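Local coordinates for anti-sigma-I factor RsgI3 (Clostridium thermocellum, PDB 6QE7), which probably holds the sigma factor SigI3 inactive and, through its extracellular tandem PA14 domains, binds pectin and related plant cell-wall polysaccharides, at residues Gly5-Tyr10 with Tyr140-Pro145; Pro56-Thr61 with Ser126-Lys131; Phe64-Asp69 with Ile107-Tyr112; Asp77-Ile82 with Glu95-Glu100. All blocks are in the same frame, centred on the assembly; numbering follows the deposited sequence.

Interaction 1: residues Gly5-Tyr10 with Tyr140-Pro145; sequences GLRGEY and YPSDGP
Arg7 carries most of this contact, its side chain lying along the chain that follows strand 139-141. CG stands anti to the backbone N (chi1 -179°), and the chain then bends at chi3 (-102°), which lays the guanidinium alongside Ser142-Pro145. One face of that group is covered by the Ser142 carbonyl, offset toward the rim, and by the CA of Asp143, 3.3 Å from Arg7 NH2. At the edge, Arg7 NH1 points among the carbonyls of Gly144 and Pro145, the O of Pro145 lying 3.5 Å from it. Residues 143-145 are poorly ordered, so their hold on Arg7 is loosely defined. Arg7 CD also rests 3.8 Å from Ser142 OG; that hydroxyl, in the crowded position between N and carbonyl carbon (chi1 52°), is hydrogen-bonded to Thr51 of the neighbouring strand 46-51. Nearer the N-terminus, the Pro141 ring lies against the backbone: its CD is 3.1 Å from Gly5 O and its CB 3.6 Å from Arg7 N. Leu6 turns its CB away, yet CD2 swings back to 3.9 Å from Tyr140 O. Gly5 and Leu6 are tied by backbone bonds to Leu139 and Asp25. Pro141 has no N-H to give Gly5 O, 2.9 Å from its N, so that close approach is not a hydrogen bond. The contact is mainly van der Waals, with a probable electrostatic gain from the carbonyl oxygens around the Arg7 guanidinium.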
loop_
_atom_site.group_PDB
_atom_site.type_symbol
_atom_site.label_atom_id
_atom_site.label_comp_id
_atom_site.label_asym_id
_atom_site.label_seq_id
_atom_site.Cartn_x
_atom_site.Cartn_y
_atom_site.Cartn_z
ATOM N N GLY A 5 19.634 9.645 14.766
ATOM C CA GLY A 5 19.347 8.976 13.492
ATOM C C GLY A 5 18.085 9.503 12.868
ATOM O O GLY A 5 17.603 10.555 13.321
ATOM N N LEU A 6 17.523 8.739 11.916
ATOM C CA LEU A 6 16.146 8.982 11.420
ATOM C C LEU A 6 15.259 7.822 11.807
ATOM O O LEU A 6 15.755 6.723 11.895
ATOM C CB LEU A 6 16.230 9.157 9.910
ATOM C CG LEU A 6 17.006 10.389 9.444
ATOM C CD1 LEU A 6 17.047 10.482 7.906
ATOM C CD2 LEU A 6 16.433 11.651 10.037
ATOM N N ARG A 7 13.974 8.072 11.966
ATOM C CA ARG A 7 12.961 7.014 12.087
ATOM C C ARG A 7 12.746 6.389 10.722
ATOM O O ARG A 7 12.289 7.095 9.820
ATOM C CB ARG A 7 11.679 7.641 12.627
ATOM C CG ARG A 7 10.529 6.663 12.828
ATOM C CD ARG A 7 9.211 7.421 12.852
ATOM N NE ARG A 7 8.913 7.464 14.244
ATOM C CZ ARG A 7 7.777 7.912 14.806
ATOM N NH1 ARG A 7 6.803 8.416 14.062
ATOM N NH2 ARG A 7 7.658 7.869 16.132
ATOM N N GLY A 8 12.942 5.072 10.642
ATOM C CA GLY A 8 12.691 4.231 9.465
ATOM C C GLY A 8 11.411 3.448 9.611
ATOM O O GLY A 8 11.206 2.741 10.642
ATOM N N GLU A 9 10.508 3.668 8.673
ATOM C CA GLU A 9 9.252 2.905 8.576
ATOM C C GLU A 9 9.501 1.896 7.451
ATOM O O GLU A 9 9.717 2.350 6.271
ATOM C CB GLU A 9 8.025 3.792 8.268
ATOM C CG GLU A 9 7.684 4.967 9.194
ATOM C CD GLU A 9 7.016 6.156 8.479
ATOM O OE1 GLU A 9 6.321 5.962 7.433
ATOM O OE2 GLU A 9 7.219 7.280 8.919
ATOM N N TYR A 10 9.294 0.623 7.756
ATOM C CA TYR A 10 9.568 -0.528 6.888
ATOM C C TYR A 10 8.279 -1.225 6.543
ATOM O O TYR A 10 7.521 -1.678 7.404
ATOM C CB TYR A 10 10.534 -1.471 7.599
ATOM C CG TYR A 10 11.920 -0.911 7.690
ATOM C CD1 TYR A 10 12.263 -0.001 8.676
ATOM C CD2 TYR A 10 12.908 -1.240 6.781
ATOM C CE1 TYR A 10 13.552 0.524 8.754
ATOM C CE2 TYR A 10 14.209 -0.760 6.878
ATOM C CZ TYR A 10 14.543 0.139 7.874
ATOM O OH TYR A 10 15.808 0.662 7.938
ATOM N N TYR A 140 18.156 13.620 13.625
ATOM C CA TYR A 140 17.216 13.568 14.771
ATOM C C TYR A 140 15.951 12.883 14.295
ATOM O O TYR A 140 15.337 13.347 13.349
ATOM C CB TYR A 140 16.868 14.980 15.272
ATOM C CG TYR A 140 18.083 15.746 15.736
ATOM C CD1 TYR A 140 18.977 16.285 14.815
ATOM C CD2 TYR A 140 18.372 15.825 17.098
ATOM C CE1 TYR A 140 20.132 16.931 15.237
ATOM C CE2 TYR A 140 19.515 16.469 17.536
ATOM C CZ TYR A 140 20.382 17.024 16.609
ATOM O OH TYR A 140 21.495 17.627 17.087
ATOM N N PRO A 141 15.537 11.780 14.927
ATOM C CA PRO A 141 14.433 11.003 14.398
ATOM C C PRO A 141 13.157 11.775 14.628
ATOM O O PRO A 141 13.115 12.536 15.536
ATOM C CB PRO A 141 14.436 9.685 15.195
ATOM C CG PRO A 141 15.273 9.996 16.436
ATOM C CD PRO A 141 16.228 11.116 16.049
ATOM N N SER A 142 12.135 11.558 13.816
ATOM C CA SER A 142 10.828 12.161 14.137
ATOM C C SER A 142 10.240 11.276 15.222
ATOM O O SER A 142 10.664 10.149 15.311
ATOM C CB SER A 142 9.945 12.340 12.932
ATOM O OG SER A 142 9.863 11.137 12.253
ATOM N N ASP A 143 9.341 11.807 16.030
ATOM C CA ASP A 143 8.353 11.018 16.808
ATOM C C ASP A 143 7.010 11.485 16.248
ATOM O O ASP A 143 6.966 11.871 15.046
ATOM C CB ASP A 143 8.591 11.165 18.323
ATOM C CG ASP A 143 9.534 12.318 18.657
ATOM O OD1 ASP A 143 9.090 13.485 18.594
ATOM O OD2 ASP A 143 10.724 12.050 18.923
ATOM N N GLY A 144 5.970 11.523 17.064
ATOM C CA GLY A 144 4.624 11.841 16.566
ATOM C C GLY A 144 3.962 10.565 16.082
ATOM O O GLY A 144 4.350 9.466 16.468
ATOM N N PRO A 145 2.928 10.664 15.239
ATOM C CA PRO A 145 2.079 9.503 14.996
ATOM C C PRO A 145 2.877 8.382 14.302
ATOM O O PRO A 145 3.395 8.617 13.211
ATOM C CB PRO A 145 0.948 10.073 14.110
ATOM C CG PRO A 145 1.064 11.592 14.211
ATOM C CD PRO A 145 2.536 11.852 14.463
#

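Interaction 2: residues Pro56-Thr61 with Ser126-Lys131; sequences PRYSET and SKSQQK
An ST motif shapes the turn after strand 119-125 of the first PA14 domain: Ser126 OG accepts from the N-H of Gln129, and the Glu60 carboxylate at the start of strand 60-69 plugs into this turn. Among the hydrogen bonds, Glu60 OE1 accepts from both Ser128 N and Ser126 OG. Ser128 N reaches Glu60 OE1 almost straight (2.9 Å, 171°) on the syn lone pair, while Ser126 OG comes from above the carboxylate plane. Glu60 OE2 receives Ser128 OG at 2.5 Å, also on the syn side, so both oxygens are gripped and the carboxylate cannot easily turn. The extended Glu60 chain, CG anti to the carbonyl carbon, delivers it there. Of the charged groups, Lys127 NZ meets Glu60 OE2 only through a water, and Arg57 NH1 forms a salt bridge with Glu132. By CH-pi contact, Ser128 CB sits over the centre of the Tyr58 ring, 3.7 Å from its centroid, with Arg57 CB over the opposite face. A second water joins Arg57 N to Gln129 OE1. Gln129 OE1 also accepts from Arg57 NH1 at 2.6 Å, a bent bond (134°) whose donor stands above the carbonyl plane, with guanidinium and amide planes 39° apart.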
loop_
_atom_site.group_PDB
_atom_site.type_symbol
_atom_site.label_atom_id
_atom_site.label_comp_id
_atom_site.label_asym_id
_atom_site.label_seq_id
_atom_site.Cartn_x
_atom_site.Cartn_y
_atom_site.Cartn_z
ATOM N N PRO A 56 22.993 20.753 9.433
ATOM C CA PRO A 56 24.293 20.939 8.823
ATOM C C PRO A 56 25.268 21.578 9.842
ATOM O O PRO A 56 24.843 22.212 10.834
ATOM C CB PRO A 56 24.008 21.876 7.641
ATOM C CG PRO A 56 22.775 22.611 8.089
ATOM C CD PRO A 56 21.950 21.636 8.879
ATOM N N ARG A 57 26.565 21.343 9.628
ATOM C CA ARG A 57 27.597 21.934 10.533
ATOM C C ARG A 57 27.925 23.371 10.069
ATOM O O ARG A 57 28.260 24.184 10.962
ATOM C CB ARG A 57 28.861 21.070 10.527
ATOM C CG ARG A 57 28.682 19.614 10.946
ATOM C CD ARG A 57 29.862 18.840 10.369
ATOM N NE ARG A 57 30.154 17.608 11.084
ATOM C CZ ARG A 57 30.074 16.365 10.564
ATOM N NH1 ARG A 57 29.729 16.167 9.295
ATOM N NH2 ARG A 57 30.359 15.313 11.323
ATOM N N TYR A 58 27.849 23.645 8.745
ATOM C CA TYR A 58 28.273 24.896 8.063
ATOM C C TYR A 58 27.100 25.619 7.368
ATOM O O TYR A 58 26.138 24.944 6.938
ATOM C CB TYR A 58 29.334 24.504 7.057
ATOM C CG TYR A 58 30.407 23.584 7.592
ATOM C CD1 TYR A 58 31.275 23.965 8.606
ATOM C CD2 TYR A 58 30.580 22.325 7.041
ATOM C CE1 TYR A 58 32.266 23.108 9.066
ATOM C CE2 TYR A 58 31.589 21.476 7.460
ATOM C CZ TYR A 58 32.435 21.870 8.481
ATOM O OH TYR A 58 33.391 20.977 8.876
ATOM N N SER A 59 27.105 26.967 7.297
ATOM C CA SER A 59 26.146 27.762 6.461
ATOM C C SER A 59 26.695 27.767 5.025
ATOM O O SER A 59 27.598 28.567 4.746
ATOM C CB SER A 59 25.945 29.157 6.952
ATOM O OG SER A 59 25.335 29.144 8.231
ATOM N N GLU A 60 26.247 26.855 4.160
ATOM C CA GLU A 60 26.868 26.645 2.816
ATOM C C GLU A 60 25.868 26.047 1.818
ATOM O O GLU A 60 24.731 25.700 2.208
ATOM C CB GLU A 60 28.091 25.720 2.866
ATOM C CG GLU A 60 29.061 26.112 3.951
ATOM C CD GLU A 60 30.430 25.478 3.913
ATOM O OE1 GLU A 60 30.722 24.536 3.090
ATOM O OE2 GLU A 60 31.242 25.986 4.691
ATOM N N THR A 61 26.330 25.910 0.586
ATOM C CA THR A 61 25.635 25.168 -0.476
ATOM C C THR A 61 25.880 23.671 -0.225
ATOM O O THR A 61 26.950 23.101 -0.654
ATOM C CB THR A 61 25.994 25.755 -1.852
ATOM O OG1 THR A 61 25.462 27.094 -1.867
ATOM C CG2 THR A 61 25.404 24.949 -2.992
ATOM N N SER A 126 29.757 19.787 0.934
ATOM C CA SER A 126 29.777 21.275 0.786
ATOM C C SER A 126 31.226 21.781 0.676
ATOM O O SER A 126 32.179 20.925 0.517
ATOM C CB SER A 126 29.013 22.001 1.900
ATOM O OG SER A 126 29.456 21.672 3.183
ATOM N N LYS A 127 31.402 23.101 0.714
ATOM C CA LYS A 127 32.739 23.686 0.527
ATOM C C LYS A 127 33.642 23.006 1.561
ATOM O O LYS A 127 34.584 22.381 1.132
ATOM C CB LYS A 127 32.681 25.196 0.685
ATOM C CG LYS A 127 33.908 25.862 0.097
ATOM C CD LYS A 127 33.774 27.362 -0.004
ATOM C CE LYS A 127 33.425 28.008 1.319
ATOM N NZ LYS A 127 32.692 29.264 1.084
ATOM N N SER A 128 33.277 23.099 2.847
ATOM C CA SER A 128 33.944 22.537 4.061
ATOM C C SER A 128 33.531 21.087 4.447
ATOM O O SER A 128 34.260 20.449 5.240
ATOM C CB SER A 128 33.671 23.432 5.227
ATOM O OG SER A 128 33.421 24.726 4.769
ATOM N N GLN A 129 32.405 20.543 3.987
ATOM C CA GLN A 129 32.041 19.136 4.337
ATOM C C GLN A 129 32.492 18.200 3.233
ATOM O O GLN A 129 31.900 18.170 2.130
ATOM C CB GLN A 129 30.562 18.976 4.596
ATOM C CG GLN A 129 30.211 17.543 4.919
ATOM C CD GLN A 129 30.759 17.166 6.261
ATOM O OE1 GLN A 129 30.391 17.738 7.284
ATOM N NE2 GLN A 129 31.652 16.191 6.239
ATOM N N GLN A 130 33.509 17.426 3.539
ATOM C CA GLN A 130 33.960 16.346 2.664
ATOM C C GLN A 130 32.809 15.360 2.528
ATOM O O GLN A 130 32.066 15.148 3.499
ATOM C CB GLN A 130 35.203 15.665 3.220
ATOM C CG GLN A 130 35.852 14.697 2.233
ATOM C CD GLN A 130 36.934 13.911 2.940
ATOM O OE1 GLN A 130 37.063 13.975 4.162
ATOM N NE2 GLN A 130 37.712 13.155 2.183
ATOM N N LYS A 131 32.685 14.815 1.333
ATOM C CA LYS A 131 31.520 14.007 0.988
ATOM C C LYS A 131 31.537 12.849 1.963
ATOM O O LYS A 131 32.526 12.141 1.936
ATOM C CB LYS A 131 31.616 13.516 -0.448
ATOM C CG LYS A 131 30.347 12.863 -0.952
ATOM C CD LYS A 131 30.558 12.149 -2.254
ATOM C CE LYS A 131 29.284 11.582 -2.839
ATOM N NZ LYS A 131 29.503 11.029 -4.202
HETATM O O HOH W 1 27.651 19.265 7.543
HETATM O O HOH W 2 31.789 28.965 3.799
#

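Interaction 3: residues Phe64-Asp69 with Ile107-Tyr112; sequences FYTVTD and IKMEYY. With CA (calcium ion), chain D.
This is a buried face-to-face contact between the two sheets of the PA14 beta-sandwich, strand 64-69 of one lying over strand 107-112 of the other. The strand axes run 27° from parallel and close to 7.6 Å, and the gap narrows from Phe64 toward Asp69. At the wide end Phe64 CE2 meets Ile107 CD1 at 4.2 Å. In the middle, the extended Met109 chain, CG anti to the backbone N (chi1 174°), puts its terminal CE against two threonine methyls: tip to tip with Thr68 CG2 at 3.9 Å, and sliding past Thr66 CG2. Thr68 CG2 also touches the edge of the Tyr111 ring at CD1, while its OG1 turns to the Asp70 carbonyl. At the narrow end Tyr111 OH donates to Asp69 O at 2.7 Å, in the carbonyl plane and on a lone pair. The Asp69 side chain leads off to the calcium ion, which OD1 binds at 2.3 Å; Asp70, Gln113, Val115, Ala117 and two waters complete the site. One water bound to the ion also donates to Asp69 OD2. The Tyr111 bond is consistent with a second-shell role, probably steadying the backbone that presents Asp69 OD1 and tying the metal site to the sandwich core.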
loop_
_atom_site.group_PDB
_atom_site.type_symbol
_atom_site.label_atom_id
_atom_site.label_comp_id
_atom_site.label_asym_id
_atom_site.label_seq_id
_atom_site.Cartn_x
_atom_site.Cartn_y
_atom_site.Cartn_z
ATOM N N PHE A 64 23.099 17.107 -1.422
ATOM C CA PHE A 64 22.611 15.775 -0.970
ATOM C C PHE A 64 22.726 14.792 -2.129
ATOM O O PHE A 64 22.508 15.117 -3.363
ATOM C CB PHE A 64 21.171 15.833 -0.482
ATOM C CG PHE A 64 21.106 16.584 0.784
ATOM C CD1 PHE A 64 21.188 17.965 0.775
ATOM C CD2 PHE A 64 21.114 15.931 1.984
ATOM C CE1 PHE A 64 21.150 18.671 1.959
ATOM C CE2 PHE A 64 21.042 16.645 3.164
ATOM C CZ PHE A 64 21.077 18.010 3.150
ATOM N N TYR A 65 23.192 13.603 -1.773
ATOM C CA TYR A 65 23.300 12.461 -2.712
ATOM C C TYR A 65 22.567 11.255 -2.106
ATOM O O TYR A 65 22.688 10.994 -0.902
ATOM C CB TYR A 65 24.732 12.000 -2.961
ATOM C CG TYR A 65 25.782 13.075 -3.094
ATOM C CD1 TYR A 65 26.176 13.865 -2.010
ATOM C CD2 TYR A 65 26.387 13.293 -4.320
ATOM C CE1 TYR A 65 27.184 14.816 -2.160
ATOM C CE2 TYR A 65 27.376 14.252 -4.481
ATOM C CZ TYR A 65 27.771 15.018 -3.398
ATOM O OH TYR A 65 28.727 15.987 -3.621
ATOM N N THR A 66 21.892 10.518 -2.985
ATOM C CA THR A 66 21.258 9.215 -2.717
ATOM C C THR A 66 21.934 8.238 -3.661
ATOM O O THR A 66 22.205 8.581 -4.788
ATOM C CB THR A 66 19.739 9.283 -2.897
ATOM O OG1 THR A 66 19.432 9.580 -4.266
ATOM C CG2 THR A 66 19.081 10.309 -2.006
ATOM N N VAL A 67 22.298 7.078 -3.152
ATOM C CA VAL A 67 22.677 5.955 -4.037
ATOM C C VAL A 67 21.723 4.829 -3.644
ATOM O O VAL A 67 21.813 4.373 -2.495
ATOM C CB VAL A 67 24.160 5.543 -3.845
ATOM C CG1 VAL A 67 24.556 4.497 -4.860
ATOM C CG2 VAL A 67 25.077 6.735 -3.959
ATOM N N THR A 68 20.864 4.414 -4.565
ATOM C CA THR A 68 19.721 3.522 -4.290
ATOM C C THR A 68 19.582 2.528 -5.415
ATOM O O THR A 68 19.765 2.880 -6.600
ATOM C CB THR A 68 18.391 4.244 -4.114
ATOM O OG1 THR A 68 18.022 5.168 -5.169
ATOM C CG2 THR A 68 18.369 5.017 -2.823
ATOM N N ASP A 69 19.095 1.371 -5.001
ATOM C CA ASP A 69 18.426 0.399 -5.873
ATOM C C ASP A 69 17.252 -0.123 -5.054
ATOM O O ASP A 69 17.547 -0.770 -4.041
ATOM C CB ASP A 69 19.433 -0.669 -6.304
ATOM C CG ASP A 69 18.767 -1.805 -7.049
ATOM O OD1 ASP A 69 17.487 -1.919 -6.973
ATOM O OD2 ASP A 69 19.499 -2.525 -7.718
ATOM N N ILE A 107 13.800 16.412 6.980
ATOM C CA ILE A 107 14.304 15.513 5.933
ATOM C C ILE A 107 13.367 14.289 5.858
ATOM O O ILE A 107 12.782 13.867 6.851
ATOM C CB ILE A 107 15.778 15.200 6.173
ATOM C CG1 ILE A 107 16.332 14.412 4.994
ATOM C CG2 ILE A 107 15.954 14.445 7.484
ATOM C CD1 ILE A 107 17.824 14.511 4.830
ATOM N N LYS A 108 13.035 13.901 4.630
ATOM C CA LYS A 108 12.253 12.704 4.376
ATOM C C LYS A 108 12.854 12.050 3.152
ATOM O O LYS A 108 13.052 12.711 2.139
ATOM C CB LYS A 108 10.785 13.044 4.139
ATOM C CG LYS A 108 9.992 11.852 3.594
ATOM C CD LYS A 108 8.511 12.113 3.647
ATOM C CE LYS A 108 8.103 13.372 2.866
ATOM N NZ LYS A 108 6.627 13.505 2.848
ATOM N N MET A 109 13.211 10.788 3.303
ATOM C CA MET A 109 13.714 9.997 2.206
ATOM C C MET A 109 12.816 8.777 2.099
ATOM O O MET A 109 12.690 8.053 3.082
ATOM C CB MET A 109 15.173 9.614 2.445
ATOM C CG MET A 109 15.668 8.680 1.404
ATOM S SD MET A 109 17.504 8.552 1.479
ATOM C CE MET A 109 17.826 7.193 0.354
ATOM N N GLU A 110 12.221 8.607 0.911
ATOM C CA GLU A 110 11.370 7.447 0.542
ATOM C C GLU A 110 12.188 6.615 -0.408
ATOM O O GLU A 110 12.923 7.180 -1.217
ATOM C CB GLU A 110 10.034 7.917 -0.059
ATOM C CG GLU A 110 9.157 8.508 1.026
ATOM C CD GLU A 110 7.792 9.018 0.570
ATOM O OE1 GLU A 110 7.551 9.036 -0.600
ATOM O OE2 GLU A 110 6.984 9.291 1.424
ATOM N N TYR A 111 12.116 5.305 -0.218
ATOM C CA TYR A 111 12.955 4.337 -0.924
ATOM C C TYR A 111 12.070 3.162 -1.283
ATOM O O TYR A 111 11.225 2.812 -0.422
ATOM C CB TYR A 111 14.107 3.930 0.023
ATOM C CG TYR A 111 14.703 2.620 -0.400
ATOM C CD1 TYR A 111 15.587 2.557 -1.455
ATOM C CD2 TYR A 111 14.251 1.443 0.147
ATOM C CE1 TYR A 111 16.059 1.359 -1.942
ATOM C CE2 TYR A 111 14.719 0.237 -0.317
ATOM C CZ TYR A 111 15.606 0.196 -1.364
ATOM O OH TYR A 111 16.060 -0.999 -1.788
ATOM N N TYR A 112 12.344 2.453 -2.387
ATOM C CA TYR A 112 11.740 1.124 -2.542
ATOM C C TYR A 112 12.705 0.244 -3.337
ATOM O O TYR A 112 13.616 0.703 -4.028
ATOM C CB TYR A 112 10.381 1.225 -3.227
ATOM C CG TYR A 112 10.457 1.346 -4.729
ATOM C CD1 TYR A 112 10.638 2.564 -5.357
ATOM C CD2 TYR A 112 10.300 0.232 -5.546
ATOM C CE1 TYR A 112 10.687 2.676 -6.750
ATOM C CE2 TYR A 112 10.292 0.328 -6.936
ATOM C CZ TYR A 112 10.475 1.558 -7.556
ATOM O OH TYR A 112 10.575 1.609 -8.911
HETATM CA CA CA D . 16.282 -3.865 -6.939
HETATM O O HOH W 3 17.853 -4.033 -9.182
HETATM O O HOH W 4 15.512 -3.883 -9.575
#

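Interaction 4: residues Asp77-Ile82 with Glu95-Glu100; sequences DGVLLI and EQIYLE
Ile97 has CG1 anti to the backbone N (chi1 179°) and CG2 in the crowded position between N and carbonyl carbon, so its two branches part toward different partners. CD1, at the end of the longer branch, meets Val79 CG2 tip to tip at 4.1 Å; the valine presents that methyl because CG2 lies anti to its own carbonyl carbon. The same CD1 comes to 4.2 Å from Asp77 CB. Ile97 CG2 instead receives Leu81 CD1 at 3.9 Å, the two side chains crossing at about a right angle. Leu81 has CG anti to the carbonyl carbon (chi1 -71°), which lays its isobutyl group along strand 95-99 and brings CD2 to 3.8 Å from Gln96 O. Glu95 closes the other end. Its CB faces Leu81 CB, and its CG comes within 3.1 Å of Leu81 O, but the chain then bends at chi2 (-57°) and carries the carboxylate away. Glu95 OE1 takes up Gln96 N at 2.9 Å from above the carboxylate plane, a bond within its own strand. Ile82 makes a lesser contact, its CG1 approaching Glu95 N. The two segments are joined by side chains rather than by backbone pairing: strand 79-82 pairs with 72-76 and strand 95-99 with 60-69, and the axes of 79-82 and 95-99 approach to 7.0 Å. Leu81 and Ile82 together face Leu74, a classic beta bulge, and a partly exposed apolar patch of Val79, Leu81 and Ile97 bridges strands 79-84 and 91-99 at the surface edge of the PA14 beta-sandwich.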
loop_
_atom_site.group_PDB
_atom_site.type_symbol
_atom_site.label_atom_id
_atom_site.label_comp_id
_atom_site.label_asym_id
_atom_site.label_seq_id
_atom_site.Cartn_x
_atom_site.Cartn_y
_atom_site.Cartn_z
ATOM N N ASP A 77 13.823 20.352 3.922
ATOM C CA ASP A 77 13.231 21.696 4.174
ATOM C C ASP A 77 11.976 21.822 3.334
ATOM O O ASP A 77 11.636 22.967 2.978
ATOM C CB ASP A 77 14.219 22.814 3.819
ATOM C CG ASP A 77 13.802 24.120 4.453
ATOM O OD1 ASP A 77 13.087 24.065 5.526
ATOM O OD2 ASP A 77 14.162 25.150 3.878
ATOM N N GLY A 78 11.335 20.668 3.070
ATOM C CA GLY A 78 10.072 20.567 2.356
ATOM C C GLY A 78 10.288 20.757 0.886
ATOM O O GLY A 78 9.351 20.676 0.188
ATOM N N VAL A 79 11.527 20.870 0.425
ATOM C CA VAL A 79 11.827 20.947 -1.012
ATOM C C VAL A 79 12.043 19.524 -1.506
ATOM O O VAL A 79 12.814 18.774 -0.878
ATOM C CB VAL A 79 13.041 21.851 -1.303
ATOM C CG1 VAL A 79 13.322 21.857 -2.755
ATOM C CG2 VAL A 79 12.863 23.262 -0.740
ATOM N N LEU A 80 11.393 19.160 -2.600
ATOM C CA LEU A 80 11.679 17.845 -3.235
ATOM C C LEU A 80 12.944 18.018 -4.076
ATOM O O LEU A 80 12.842 18.590 -5.152
ATOM C CB LEU A 80 10.474 17.413 -4.072
ATOM C CG LEU A 80 10.620 16.118 -4.868
ATOM C CD1 LEU A 80 10.874 14.952 -3.952
ATOM C CD2 LEU A 80 9.339 15.832 -5.670
ATOM N N LEU A 81 14.096 17.538 -3.592
ATOM C CA LEU A 81 15.408 17.754 -4.260
ATOM C C LEU A 81 15.634 16.653 -5.299
ATOM O O LEU A 81 16.161 16.995 -6.331
ATOM C CB LEU A 81 16.511 17.679 -3.193
ATOM C CG LEU A 81 16.547 18.858 -2.223
ATOM C CD1 LEU A 81 17.661 18.698 -1.212
ATOM C CD2 LEU A 81 16.663 20.140 -3.006
ATOM N N ILE A 82 15.298 15.383 -4.967
ATOM C CA ILE A 82 15.501 14.188 -5.826
ATOM C C ILE A 82 14.205 13.391 -5.946
ATOM O O ILE A 82 13.581 13.049 -4.912
ATOM C CB ILE A 82 16.648 13.331 -5.296
ATOM C CG1 ILE A 82 17.917 14.143 -5.090
ATOM C CG2 ILE A 82 16.926 12.199 -6.250
ATOM C CD1 ILE A 82 18.875 13.476 -4.127
ATOM N N GLU A 95 21.260 16.800 -5.586
ATOM C CA GLU A 95 20.780 18.176 -5.787
ATOM C C GLU A 95 21.340 19.045 -4.689
ATOM O O GLU A 95 21.825 18.512 -3.684
ATOM C CB GLU A 95 19.237 18.287 -5.771
ATOM C CG GLU A 95 18.666 18.591 -7.176
ATOM C CD GLU A 95 19.129 19.852 -7.949
ATOM O OE1 GLU A 95 19.651 20.857 -7.289
ATOM O OE2 GLU A 95 18.974 19.862 -9.227
ATOM N N GLN A 96 21.218 20.346 -4.864
ATOM C CA GLN A 96 21.808 21.338 -3.940
ATOM C C GLN A 96 20.726 22.161 -3.336
ATOM O O GLN A 96 19.669 22.320 -3.962
ATOM C CB GLN A 96 22.833 22.261 -4.627
ATOM C CG GLN A 96 23.778 21.507 -5.562
ATOM C CD GLN A 96 24.696 22.452 -6.315
ATOM O OE1 GLN A 96 24.843 23.630 -5.980
ATOM N NE2 GLN A 96 25.287 21.970 -7.388
ATOM N N ILE A 97 21.020 22.679 -2.154
ATOM C CA ILE A 97 20.118 23.549 -1.384
ATOM C C ILE A 97 21.034 24.290 -0.410
ATOM O O ILE A 97 22.026 23.704 0.058
ATOM C CB ILE A 97 19.045 22.699 -0.677
ATOM C CG1 ILE A 97 18.114 23.575 0.134
ATOM C CG2 ILE A 97 19.692 21.657 0.223
ATOM C CD1 ILE A 97 16.730 22.962 0.431
ATOM N N TYR A 98 20.694 25.516 -0.067
ATOM C CA TYR A 98 21.538 26.330 0.816
ATOM C C TYR A 98 20.998 26.152 2.216
ATOM O O TYR A 98 19.796 26.379 2.420
ATOM C CB TYR A 98 21.593 27.799 0.398
ATOM C CG TYR A 98 22.427 28.664 1.306
ATOM C CD1 TYR A 98 21.875 29.150 2.476
ATOM C CD2 TYR A 98 23.758 28.941 1.049
ATOM C CE1 TYR A 98 22.616 29.907 3.373
ATOM C CE2 TYR A 98 24.507 29.731 1.923
ATOM C CZ TYR A 98 23.945 30.192 3.110
ATOM O OH TYR A 98 24.587 30.999 4.031
ATOM N N LEU A 99 21.875 25.751 3.157
ATOM C CA LEU A 99 21.470 25.624 4.582
ATOM C C LEU A 99 22.426 26.437 5.477
ATOM O O LEU A 99 23.619 26.680 5.079
ATOM C CB LEU A 99 21.455 24.133 4.963
ATOM C CG LEU A 99 20.713 23.206 3.990
ATOM C CD1 LEU A 99 21.114 21.784 4.269
ATOM C CD2 LEU A 99 19.201 23.392 4.131
ATOM N N GLU A 100 21.897 26.712 6.658
ATOM C CA GLU A 100 22.461 27.469 7.789
ATOM C C GLU A 100 22.923 26.519 8.926
ATOM O O GLU A 100 22.082 25.775 9.504
ATOM C CB GLU A 100 21.375 28.413 8.295
ATOM C CG GLU A 100 20.933 29.440 7.279
ATOM C CD GLU A 100 20.205 30.553 8.017
ATOM O OE1 GLU A 100 20.841 31.219 8.919
ATOM O OE2 GLU A 100 18.999 30.703 7.769
#

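All four contacts lie in the first of the two PA14 domains and nest along the chain: interaction 1 encloses interaction 2, which encloses interaction 3, which encloses interaction 4. Interaction 1 joins strand 6-11 to the chain after strand 139-141, and its Leu6 packs on Ile107 of interaction 3, centres about 15 Å apart. Strand 60-69 serves both interactions 2 and 3, and pairs with strand 91-99 of interaction 4: Glu60 with Leu99, and Phe64 with Glu95. Interactions 3 and 4, centres about 13 Å apart, touch where Phe64 packs on Ile97 and Leu99. One sandwich thus links its first strand, its surface turn and its calcium site.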